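Local structure of protein A6 homolog (Fowlpox virus, 6BR8) at residues A[216-219]-A[220-224]; A[47-50]-A[51-55]; A[168-172]-A[173-177]; A[187-190]-A[191-195]. The protein binds phospholipids through its C-terminal part, the piece described here, and is probably essential for the transition from immature to mature poxvirus virions. All coordinates share one frame; numbering follows the deposited sequence.

Interaction 1 of 4, residues A[216-219]-A[220-224]; sequences ISIV and QCITD. With 6OU ([(2~{R})-1-[2-azanylethoxy(oxidanyl)phosphoryl]oxy-3-hexadecanoyloxy-propan-2-yl] (~{Z})-octadec-9-enoate), chain C.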
loop_
_atom_site.group_PDB
_atom_site.type_symbol
_atom_site.label_atom_id
_atom_site.label_comp_id
_atom_site.label_asym_id
_atom_site.label_seq_id
_atom_site.Cartn_x
_atom_site.Cartn_y
_atom_site.Cartn_z
ATOM N N ILE A 216 6.964 3.146 15.466
ATOM C CA ILE A 216 5.677 3.091 16.146
ATOM C C ILE A 216 5.326 4.461 16.707
ATOM O O ILE A 216 4.211 4.965 16.516
ATOM C CB ILE A 216 5.722 2.035 17.256
ATOM C CG1 ILE A 216 5.964 0.651 16.649
ATOM C CG2 ILE A 216 4.453 2.118 18.164
ATOM C CD1 ILE A 216 4.788 0.095 15.899
ATOM N N SER A 217 6.266 5.068 17.433
ATOM C CA SER A 217 6.026 6.379 18.025
ATOM C C SER A 217 5.542 7.377 16.990
ATOM O O SER A 217 4.490 7.992 17.161
ATOM C CB SER A 217 7.294 6.903 18.667
ATOM O OG SER A 217 7.145 8.267 18.997
ATOM N N ILE A 218 6.300 7.537 15.897
ATOM C CA ILE A 218 5.916 8.459 14.833
ATOM C C ILE A 218 4.502 8.175 14.359
ATOM O O ILE A 218 3.652 9.071 14.322
ATOM C CB ILE A 218 6.908 8.362 13.665
ATOM C CG1 ILE A 218 8.196 9.115 13.992
ATOM C CG2 ILE A 218 6.254 8.853 12.380
ATOM C CD1 ILE A 218 9.256 8.923 12.947
ATOM N N VAL A 219 4.231 6.926 13.959
ATOM C CA VAL A 219 2.910 6.638 13.420
ATOM C C VAL A 219 1.830 6.814 14.487
ATOM O O VAL A 219 0.748 7.345 14.205
ATOM C CB VAL A 219 2.909 5.244 12.782
ATOM C CG1 VAL A 219 1.548 4.913 12.189
ATOM C CG2 VAL A 219 3.982 5.220 11.697
ATOM N N GLN A 220 2.115 6.435 15.736
ATOM C CA GLN A 220 1.118 6.617 16.781
ATOM C C GLN A 220 0.826 8.091 17.003
ATOM O O GLN A 220 -0.322 8.469 17.270
ATOM C CB GLN A 220 1.575 5.979 18.097
ATOM C CG GLN A 220 0.525 6.162 19.228
ATOM C CD GLN A 220 -0.657 5.232 19.039
ATOM O OE1 GLN A 220 -0.486 4.025 18.931
ATOM N NE2 GLN A 220 -1.860 5.792 18.961
ATOM N N CYS A 221 1.863 8.936 16.952
ATOM C CA CYS A 221 1.656 10.366 17.126
ATOM C C CYS A 221 0.913 10.972 15.958
ATOM O O CYS A 221 0.288 12.018 16.120
ATOM C CB CYS A 221 2.988 11.093 17.320
ATOM S SG CYS A 221 3.677 10.810 18.944
ATOM N N ILE A 222 0.960 10.337 14.791
ATOM C CA ILE A 222 0.130 10.786 13.685
ATOM C C ILE A 222 -1.323 10.447 13.959
ATOM O O ILE A 222 -2.206 11.307 13.852
ATOM C CB ILE A 222 0.614 10.171 12.357
ATOM C CG1 ILE A 222 2.020 10.688 11.992
ATOM C CG2 ILE A 222 -0.388 10.474 11.232
ATOM C CD1 ILE A 222 2.623 10.004 10.730
ATOM N N THR A 223 -1.594 9.193 14.346
ATOM C CA THR A 223 -2.986 8.827 14.584
ATOM C C THR A 223 -3.555 9.594 15.753
ATOM O O THR A 223 -4.739 9.915 15.738
ATOM C CB THR A 223 -3.160 7.315 14.802
ATOM O OG1 THR A 223 -2.694 6.931 16.102
ATOM C CG2 THR A 223 -2.414 6.548 13.749
ATOM N N ASP A 224 -2.735 9.950 16.751
ATOM C CA ASP A 224 -3.235 10.788 17.850
ATOM C C ASP A 224 -3.514 12.210 17.380
ATOM O O ASP A 224 -4.539 12.808 17.736
ATOM C CB ASP A 224 -2.232 10.835 19.010
ATOM C CG ASP A 224 -2.103 9.516 19.764
ATOM O OD1 ASP A 224 -2.828 8.542 19.481
ATOM O OD2 ASP A 224 -1.236 9.456 20.655
HETATM C C01 6OU C . 3.880 6.469 7.120
HETATM C C02 6OU C . 2.661 7.371 7.316
HETATM C C03 6OU C . 1.862 7.028 8.574
HETATM C C04 6OU C . 0.367 7.333 8.441
HETATM C C05 6OU C . -0.423 6.940 9.689
HETATM C C06 6OU C . -1.864 6.530 9.386
HETATM C C07 6OU C . -2.345 5.431 10.334
HETATM C C08 6OU C . -3.862 5.451 10.516
HETATM C C09 6OU C . -4.386 4.215 11.251
HETATM C C10 6OU C . -5.253 3.340 10.351
HETATM C C11 6OU C . -5.594 2.006 11.002
HETATM C C12 6OU C . -7.103 1.848 11.139
HETATM C C13 6OU C . -7.551 0.402 10.978
HETATM C C14 6OU C . -8.472 0.008 12.118
HETATM C C15 6OU C . -7.721 -0.262 13.414
HETATM C C16 6OU C . -8.033 -1.683 13.856
HETATM O O17 6OU C . -8.663 -2.365 13.130
HETATM O O18 6OU C . -7.597 -2.186 15.083
HETATM C C19 6OU C . -7.040 -3.466 14.992
HETATM C C20 6OU C . -8.137 -4.480 15.292
HETATM C C21 6OU C . -8.417 -4.480 16.797
HETATM O O22 6OU C . -9.612 -3.775 17.019
HETATM O O24 6OU C . -11.269 -5.568 17.824
HETATM O O25 6OU C . -11.765 -3.229 18.268
HETATM O O26 6OU C . -9.944 -4.308 19.692
HETATM C C27 6OU C . -8.976 -3.371 20.078
HETATM N N29 6OU C . -6.559 -3.218 20.535
HETATM O O30 6OU C . -7.849 -5.781 14.828
HETATM C C31 6OU C . -6.552 -6.127 14.408
HETATM O O32 6OU C . -5.721 -6.417 15.195
HETATM C C33 6OU C . -6.194 -6.208 12.924
HETATM C C34 6OU C . -5.241 -5.114 12.461
HETATM C C35 6OU C . -5.220 -5.020 10.942
HETATM C C36 6OU C . -5.708 -3.677 10.422
HETATM C C37 6OU C . -4.648 -3.006 9.562
HETATM C C38 6OU C . -5.163 -1.716 8.937
HETATM C C39 6OU C . -4.915 -1.704 7.430
HETATM C C40 6OU C . -4.706 -0.297 6.873
HETATM C C41 6OU C . -5.835 0.364 6.710
HETATM C C42 6OU C . -5.638 1.881 6.782
HETATM C C43 6OU C . -4.439 2.382 5.971
HETATM C C44 6OU C . -3.652 3.482 6.695
HETATM C C45 6OU C . -2.128 3.349 6.551
HETATM C C46 6OU C . -1.656 3.357 5.098
HETATM C C47 6OU C . -0.138 3.457 5.001
HETATM C C48 6OU C . 0.363 3.455 3.562
HETATM C C49 6OU C . 1.860 3.181 3.456
#

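Interaction 2 of 4, residues A[47-50]-A[51-55]; sequences RTIN and KVLAD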
loop_
_atom_site.group_PDB
_atom_site.type_symbol
_atom_site.label_atom_id
_atom_site.label_comp_id
_atom_site.label_asym_id
_atom_site.label_seq_id
_atom_site.Cartn_x
_atom_site.Cartn_y
_atom_site.Cartn_z
ATOM N N ARG A 47 -11.117 -1.331 -13.710
ATOM C CA ARG A 47 -10.931 -2.739 -14.036
ATOM C C ARG A 47 -9.936 -3.399 -13.092
ATOM O O ARG A 47 -10.132 -4.540 -12.665
ATOM C CB ARG A 47 -10.460 -2.909 -15.479
ATOM C CG ARG A 47 -9.911 -4.307 -15.749
ATOM C CD ARG A 47 -9.712 -4.577 -17.235
ATOM N NE ARG A 47 -8.643 -3.754 -17.776
ATOM C CZ ARG A 47 -7.478 -4.230 -18.199
ATOM N NH1 ARG A 47 -7.239 -5.538 -18.159
ATOM N NH2 ARG A 47 -6.558 -3.393 -18.660
ATOM N N THR A 48 -8.868 -2.684 -12.747
ATOM C CA THR A 48 -7.798 -3.273 -11.953
ATOM C C THR A 48 -8.248 -3.533 -10.517
ATOM O O THR A 48 -8.082 -4.644 -10.000
ATOM C CB THR A 48 -6.591 -2.350 -12.001
ATOM O OG1 THR A 48 -6.141 -2.278 -13.354
ATOM C CG2 THR A 48 -5.499 -2.885 -11.147
ATOM N N ILE A 49 -8.819 -2.520 -9.858
ATOM C CA ILE A 49 -9.428 -2.728 -8.543
ATOM C C ILE A 49 -10.369 -3.927 -8.566
ATOM O O ILE A 49 -10.231 -4.852 -7.756
ATOM C CB ILE A 49 -10.164 -1.460 -8.083
ATOM C CG1 ILE A 49 -9.155 -0.330 -7.892
ATOM C CG2 ILE A 49 -10.964 -1.759 -6.826
ATOM C CD1 ILE A 49 -9.732 1.056 -8.109
ATOM N N ASN A 50 -11.340 -3.931 -9.497
ATOM C CA ASN A 50 -12.272 -5.061 -9.599
ATOM C C ASN A 50 -11.533 -6.372 -9.828
ATOM O O ASN A 50 -11.960 -7.424 -9.337
ATOM C CB ASN A 50 -13.275 -4.865 -10.739
ATOM C CG ASN A 50 -14.431 -3.960 -10.366
ATOM O OD1 ASN A 50 -14.873 -3.915 -9.202
ATOM N ND2 ASN A 50 -14.955 -3.240 -11.363
ATOM N N LYS A 51 -10.469 -6.339 -10.633
ATOM C CA LYS A 51 -9.735 -7.561 -10.959
ATOM C C LYS A 51 -8.905 -8.018 -9.764
ATOM O O LYS A 51 -8.806 -9.215 -9.487
ATOM C CB LYS A 51 -8.832 -7.320 -12.180
ATOM C CG LYS A 51 -7.980 -8.483 -12.639
ATOM C CD LYS A 51 -6.891 -7.981 -13.607
ATOM C CE LYS A 51 -6.140 -6.776 -12.999
ATOM N NZ LYS A 51 -5.123 -6.187 -13.922
ATOM N N VAL A 52 -8.297 -7.078 -9.049
ATOM C CA VAL A 52 -7.569 -7.447 -7.835
ATOM C C VAL A 52 -8.517 -8.045 -6.794
ATOM O O VAL A 52 -8.241 -9.109 -6.223
ATOM C CB VAL A 52 -6.818 -6.234 -7.284
ATOM C CG1 VAL A 52 -6.319 -6.523 -5.905
ATOM C CG2 VAL A 52 -5.644 -5.897 -8.190
ATOM N N LEU A 53 -9.679 -7.411 -6.578
ATOM C CA LEU A 53 -10.540 -7.794 -5.464
ATOM C C LEU A 53 -11.196 -9.149 -5.674
ATOM O O LEU A 53 -11.499 -9.841 -4.693
ATOM C CB LEU A 53 -11.596 -6.714 -5.223
ATOM C CG LEU A 53 -11.179 -5.718 -4.129
ATOM C CD1 LEU A 53 -9.820 -5.126 -4.404
ATOM C CD2 LEU A 53 -12.216 -4.611 -3.955
ATOM N N ALA A 54 -11.403 -9.552 -6.925
ATOM C CA ALA A 54 -12.002 -10.837 -7.239
ATOM C C ALA A 54 -10.971 -11.963 -7.345
ATOM O O ALA A 54 -11.362 -13.132 -7.465
ATOM C CB ALA A 54 -12.802 -10.730 -8.540
ATOM N N ASP A 55 -9.675 -11.635 -7.306
ATOM C CA ASP A 55 -8.584 -12.613 -7.364
ATOM C C ASP A 55 -8.126 -12.941 -5.950
ATOM O O ASP A 55 -7.168 -12.363 -5.426
ATOM C CB ASP A 55 -7.427 -12.096 -8.208
ATOM C CG ASP A 55 -6.300 -13.121 -8.350
ATOM O OD1 ASP A 55 -6.440 -14.244 -7.814
ATOM O OD2 ASP A 55 -5.288 -12.814 -9.018
#

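Interaction 3 of 4, residues A[168-172]-A[173-177]; sequences SFKTK and VSVED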
loop_
_atom_site.group_PDB
_atom_site.type_symbol
_atom_site.label_atom_id
_atom_site.label_comp_id
_atom_site.label_asym_id
_atom_site.label_seq_id
_atom_site.Cartn_x
_atom_site.Cartn_y
_atom_site.Cartn_z
ATOM N N SER A 168 22.259 3.350 6.555
ATOM C CA SER A 168 22.595 2.012 7.008
ATOM C C SER A 168 22.510 1.020 5.855
ATOM O O SER A 168 23.368 0.135 5.696
ATOM C CB SER A 168 21.651 1.630 8.142
ATOM O OG SER A 168 21.779 0.252 8.420
ATOM N N PHE A 169 21.474 1.167 5.035
ATOM C CA PHE A 169 21.367 0.390 3.812
ATOM C C PHE A 169 22.628 0.522 2.951
ATOM O O PHE A 169 23.170 -0.472 2.456
ATOM C CB PHE A 169 20.120 0.836 3.051
ATOM C CG PHE A 169 19.869 0.056 1.842
ATOM C CD1 PHE A 169 19.486 -1.265 1.940
ATOM C CD2 PHE A 169 20.041 0.619 0.599
ATOM C CE1 PHE A 169 19.260 -2.005 0.827
ATOM C CE2 PHE A 169 19.837 -0.120 -0.526
ATOM C CZ PHE A 169 19.436 -1.440 -0.416
ATOM N N LYS A 170 23.132 1.742 2.791
ATOM C CA LYS A 170 24.245 1.941 1.881
ATOM C C LYS A 170 25.515 1.277 2.368
ATOM O O LYS A 170 26.406 1.027 1.552
ATOM C CB LYS A 170 24.453 3.433 1.661
ATOM C CG LYS A 170 23.456 4.005 0.692
ATOM C CD LYS A 170 23.573 5.488 0.568
ATOM C CE LYS A 170 22.522 5.982 -0.384
ATOM N NZ LYS A 170 22.760 7.403 -0.715
ATOM N N THR A 171 25.614 0.981 3.664
ATOM C CA THR A 171 26.769 0.295 4.236
ATOM C C THR A 171 26.670 -1.218 4.127
ATOM O O THR A 171 27.597 -1.907 4.567
ATOM C CB THR A 171 26.938 0.634 5.716
ATOM O OG1 THR A 171 25.909 -0.037 6.448
ATOM C CG2 THR A 171 26.837 2.125 5.952
ATOM N N LYS A 172 25.557 -1.742 3.601
ATOM C CA LYS A 172 25.338 -3.174 3.449
ATOM C C LYS A 172 25.197 -3.617 2.006
ATOM O O LYS A 172 25.235 -4.815 1.759
ATOM C CB LYS A 172 24.066 -3.632 4.185
ATOM C CG LYS A 172 24.057 -3.408 5.677
ATOM C CD LYS A 172 22.651 -3.462 6.186
ATOM C CE LYS A 172 22.563 -3.077 7.653
ATOM N NZ LYS A 172 21.824 -4.129 8.410
ATOM N N VAL A 173 24.990 -2.690 1.070
ATOM C CA VAL A 173 24.645 -2.953 -0.325
ATOM C C VAL A 173 25.261 -1.834 -1.150
ATOM O O VAL A 173 25.018 -0.658 -0.866
ATOM C CB VAL A 173 23.121 -2.970 -0.562
ATOM C CG1 VAL A 173 22.836 -3.045 -2.040
ATOM C CG2 VAL A 173 22.433 -4.104 0.147
ATOM N N SER A 174 26.025 -2.155 -2.193
ATOM C CA SER A 174 26.665 -1.060 -2.921
ATOM C C SER A 174 25.694 -0.513 -3.952
ATOM O O SER A 174 25.506 -1.090 -5.019
ATOM C CB SER A 174 27.964 -1.491 -3.575
ATOM O OG SER A 174 28.305 -0.517 -4.545
ATOM N N VAL A 175 25.078 0.620 -3.634
ATOM C CA VAL A 175 24.079 1.206 -4.514
ATOM C C VAL A 175 24.722 1.672 -5.819
ATOM O O VAL A 175 24.090 1.615 -6.885
ATOM C CB VAL A 175 23.345 2.334 -3.757
ATOM C CG1 VAL A 175 22.451 3.140 -4.684
ATOM C CG2 VAL A 175 22.529 1.750 -2.605
ATOM N N GLU A 176 25.991 2.091 -5.780
ATOM C CA GLU A 176 26.683 2.419 -7.026
ATOM C C GLU A 176 26.797 1.194 -7.929
ATOM O O GLU A 176 26.553 1.280 -9.141
ATOM C CB GLU A 176 28.072 2.996 -6.732
ATOM C CG GLU A 176 28.107 4.481 -6.376
ATOM C CD GLU A 176 28.471 4.757 -4.917
ATOM O OE1 GLU A 176 29.113 5.801 -4.667
ATOM O OE2 GLU A 176 28.116 3.946 -4.024
ATOM N N ASP A 177 27.153 0.034 -7.364
ATOM C CA ASP A 177 27.298 -1.142 -8.216
ATOM C C ASP A 177 25.939 -1.679 -8.659
ATOM O O ASP A 177 25.830 -2.253 -9.745
ATOM C CB ASP A 177 28.109 -2.227 -7.508
ATOM C CG ASP A 177 28.281 -3.493 -8.365
ATOM O OD1 ASP A 177 29.033 -3.441 -9.353
ATOM O OD2 ASP A 177 27.705 -4.539 -8.027
HETATM O O HOH W 1 26.691 2.388 -1.229
#

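Interaction 4 of 4, residues A[187-190]-A[191-195]; sequences QGLI and SEISN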
loop_
_atom_site.group_PDB
_atom_site.type_symbol
_atom_site.label_atom_id
_atom_site.label_comp_id
_atom_site.label_asym_id
_atom_site.label_seq_id
_atom_site.Cartn_x
_atom_site.Cartn_y
_atom_site.Cartn_z
ATOM N N GLN A 187 11.540 -4.000 -13.104
ATOM C CA GLN A 187 11.887 -5.397 -13.336
ATOM C C GLN A 187 13.231 -5.748 -12.708
ATOM O O GLN A 187 13.332 -6.688 -11.906
ATOM C CB GLN A 187 11.899 -5.708 -14.820
ATOM C CG GLN A 187 11.875 -7.193 -15.062
ATOM C CD GLN A 187 10.790 -7.876 -14.260
ATOM O OE1 GLN A 187 11.053 -8.811 -13.508
ATOM N NE2 GLN A 187 9.562 -7.405 -14.409
ATOM N N GLY A 188 14.280 -5.008 -13.069
ATOM C CA GLY A 188 15.552 -5.154 -12.378
ATOM C C GLY A 188 15.402 -5.194 -10.867
ATOM O O GLY A 188 15.951 -6.070 -10.197
ATOM N N LEU A 189 14.628 -4.267 -10.307
ATOM C CA LEU A 189 14.482 -4.260 -8.855
ATOM C C LEU A 189 13.798 -5.535 -8.372
ATOM O O LEU A 189 14.207 -6.131 -7.372
ATOM C CB LEU A 189 13.714 -3.016 -8.383
ATOM C CG LEU A 189 13.868 -2.774 -6.864
ATOM C CD1 LEU A 189 15.309 -2.972 -6.468
ATOM C CD2 LEU A 189 13.397 -1.392 -6.379
ATOM N N ILE A 190 12.762 -5.979 -9.071
ATOM C CA ILE A 190 12.098 -7.219 -8.681
ATOM C C ILE A 190 13.077 -8.385 -8.734
ATOM O O ILE A 190 13.122 -9.224 -7.826
ATOM C CB ILE A 190 10.887 -7.479 -9.592
ATOM C CG1 ILE A 190 9.755 -6.502 -9.276
ATOM C CG2 ILE A 190 10.449 -8.915 -9.477
ATOM C CD1 ILE A 190 8.736 -6.430 -10.395
ATOM N N SER A 191 13.867 -8.461 -9.805
ATOM C CA SER A 191 14.762 -9.599 -9.965
ATOM C C SER A 191 15.885 -9.581 -8.931
ATOM O O SER A 191 16.298 -10.641 -8.451
ATOM C CB SER A 191 15.324 -9.623 -11.383
ATOM O OG SER A 191 15.970 -10.853 -11.641
ATOM N N GLU A 192 16.410 -8.391 -8.600
ATOM C CA GLU A 192 17.463 -8.282 -7.579
ATOM C C GLU A 192 16.991 -8.808 -6.232
ATOM O O GLU A 192 17.721 -9.529 -5.545
ATOM C CB GLU A 192 17.925 -6.835 -7.406
ATOM C CG GLU A 192 18.746 -6.625 -6.136
ATOM C CD GLU A 192 20.175 -7.192 -6.195
ATOM O OE1 GLU A 192 20.622 -7.679 -7.270
ATOM O OE2 GLU A 192 20.850 -7.164 -5.140
ATOM N N ILE A 193 15.769 -8.462 -5.846
ATOM C CA ILE A 193 15.271 -8.888 -4.550
ATOM C C ILE A 193 14.969 -10.384 -4.549
ATOM O O ILE A 193 15.370 -11.095 -3.621
ATOM C CB ILE A 193 14.052 -8.031 -4.174
ATOM C CG1 ILE A 193 14.434 -6.531 -4.144
ATOM C CG2 ILE A 193 13.471 -8.472 -2.831
ATOM C CD1 ILE A 193 13.238 -5.604 -3.838
ATOM N N SER A 194 14.331 -10.902 -5.606
ATOM C CA SER A 194 13.970 -12.320 -5.640
ATOM C C SER A 194 15.200 -13.227 -5.661
ATOM O O SER A 194 15.174 -14.328 -5.103
ATOM C CB SER A 194 13.074 -12.611 -6.849
ATOM O OG SER A 194 13.862 -12.783 -8.006
ATOM N N ASN A 195 16.278 -12.797 -6.306
ATOM C CA ASN A 195 17.517 -13.567 -6.308
ATOM C C ASN A 195 18.365 -13.324 -5.070
ATOM O O ASN A 195 19.336 -14.054 -4.824
ATOM C CB ASN A 195 18.320 -13.219 -7.552
ATOM C CG ASN A 195 17.680 -13.761 -8.800
ATOM O OD1 ASN A 195 17.069 -14.816 -8.770
ATOM N ND2 ASN A 195 17.757 -13.010 -9.884
#

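Interaction 1 of 4, residues A[216-219]-A[220-224]
V219 and T223, one turn apart on the α-helix 212-225, combine with I222 into an apolar strip that walls a lipid pocket and lies along an acyl tail of a bound phosphatidylethanolamine, 6OU. CG2 of T223 comes within 3.6 Å of lipid C07. CG1 of V219 sits beside C05 and CD1 of I222 is 3.8 Å from C03, so the three methyl groups follow the saturated chain near its methyl end. T223 divides its two branches between lipid and helix: with chi1 at 75° the methyl stands anti to the carbonyl carbon and meets the tail, while OG1 folds back and donates to Q220 O at 3.1 Å. That carbonyl oxygen also accepts the amide of D224, and both donors arrive from the same face of its plane. T223 N is bonded to V219 O at 3.0 Å. I222 lies side by side with I218, pointing the same way, its CD1 4.2 Å from I218 CG2. Farther out, I222 packs on I147 and E151 of helix 134-154, I218 on L158 of helix 156-170, and V219 and T223 on I237. The polar flank is tied down as well: S217 OG bonds to R157, and the Q220 amide reaches I237 N through OE1 and V235 O through NE2. The bend of the Q220 chain at chi2 brings the same NE2 to D224 OD1 at 3.0 Å; the bond keeps to the amide plane but meets the carboxylate from above, 38° out of its plane.

Interaction 2 of 4, residues A[47-50]-A[51-55]
The last turns of helix 42-54 form part of a lipid-pocket wall, where I49 and L53 pair one turn apart and T48 pairs with V52. CG2 of I49 lies 4.2 Å from CD2 of L53, and CG2 of T48 is likewise 4.2 Å from CG2 of V52. All four residues belong to one phosphatidylethanolamine pocket, and V52 and L53 each contribute to a further one. T48 spends its hydroxyl on its own helix: OG1 bonds to F44 O, while CG2, anti to the backbone N (chi1 -63° for OG1), is left for V52. The short main-chain bond from V52 N to T48 O, 2.6 Å, holds this pair together. K51 starts close over the preceding turn, its CB 3.1 Å from R47 O; bent at chi3, the chain then passes T48, with CE 4.0 Å from T48 CA. On another side N50 ties the helix to the loop around I124, with OD1 bonded to I125 N and ND2 to N123 O. K51 NZ stands 4.8 Å from R47 NH1, a proximity of like charges probably offset by the salt bridge from K51 NZ to D14, while T48, I49, V52 and L53 give the lipid pocket a largely apolar lining.

Interaction 3 of 4, residues A[168-172]-A[173-177]
F169, V173 and V175 make a small apolar cluster across the short turn that joins helix 156-170 to helix 175-180. From CB, the F169 side chain leaves with CG anti to the backbone N (chi1 -176°), and this carries the ring forward over the turn. At one rim atom, CE1 lies 3.9 Å from V173 CG2; at the tip, CZ is 4.0 Å from V173 CB, which sits over one ring face, offset toward the rim. CE2 meets CG2 of V175 at 3.9 Å, the two side chains crossing at about a right angle. The same V175 methyl also touches K170, whose CG lies 4.1 Å away, and so bridges the ring and the aliphatic part of the lysine. Y200 of helix 197-210 touches both F169 and V173, and M199 adds to the cover of V173, seating the junction on that helix. In the main chain, F169 O accepts K172 N at 2.9 Å and, only weakly, V173 N. A water spans the bend: it donates to K170 O at 3.1 Å and weakly accepts from V175 N. The new helix then starts with S174 at its N-cap, where OG takes the amide of D177 at 3.1 Å with an N-H...O angle of 159°.

Interaction 4 of 4, residues A[187-190]-A[191-195]
The carbonyl oxygen of S191, a residue whose own amide reaches back to Q187 O at 2.8 Å, is gripped by two donors: N195 N at 3.0 Å and S194 OG at 3.3 Å. Both come from the same face of the carbonyl plane, the hydroxyl tilted 34° out of it. A chi1 of 82° puts S194 OG between its backbone N and carbonyl carbon, which points the hydroxyl back at S191 O, while S194 N bonds to I190 O at 3.0 Å. Another flank carries the apolar pair L189 and I193. With CG1 of I193 beside its own backbone N, the chain leans over the turn before it, so that CG1 is 3.3 Å from L189 O and CD1 is 4.2 Å from L189 CG; the two side chains cross obliquely. L189 also packs on V183. E192 starts from a bond of its N to G188 O, 2.9 Å, then bends at chi2; its carboxylate is held by Y200 OH through OE2, and R181 is a long, weak ion partner of OE1. I190, the buried member, packs with Q187 on V12 of helix 5-26, joining the short helix to the N-terminal one. Successive bonds from residue i+4 to i, with a serine hydroxyl folded onto the carbonyl three residues earlier, are typical of a regular α-helix, here the short helix 186-195.

How the interactions relate
Interactions 1 and 2 line lipid pockets from opposite sides of the chain's centre, their own centres about 31 Å apart: 216-224 runs along one acyl tail, and 47-55 serves pockets for other phosphatidylethanolamines. Interactions 3 and 4 lie away from those pockets, on the same side of the chain's centre, helix 175-180 being followed by helix 186-195; their centres are about 16 Å and their nearest atoms about 6 Å apart, and Y200 of helix 197-210 touches both. The side chain of V219 in interaction 1 is about 5 Å from a bound PGV, a phosphatidylglycerol. Interactions 2 and 3 are the most distant pair, centres about 37 Å apart.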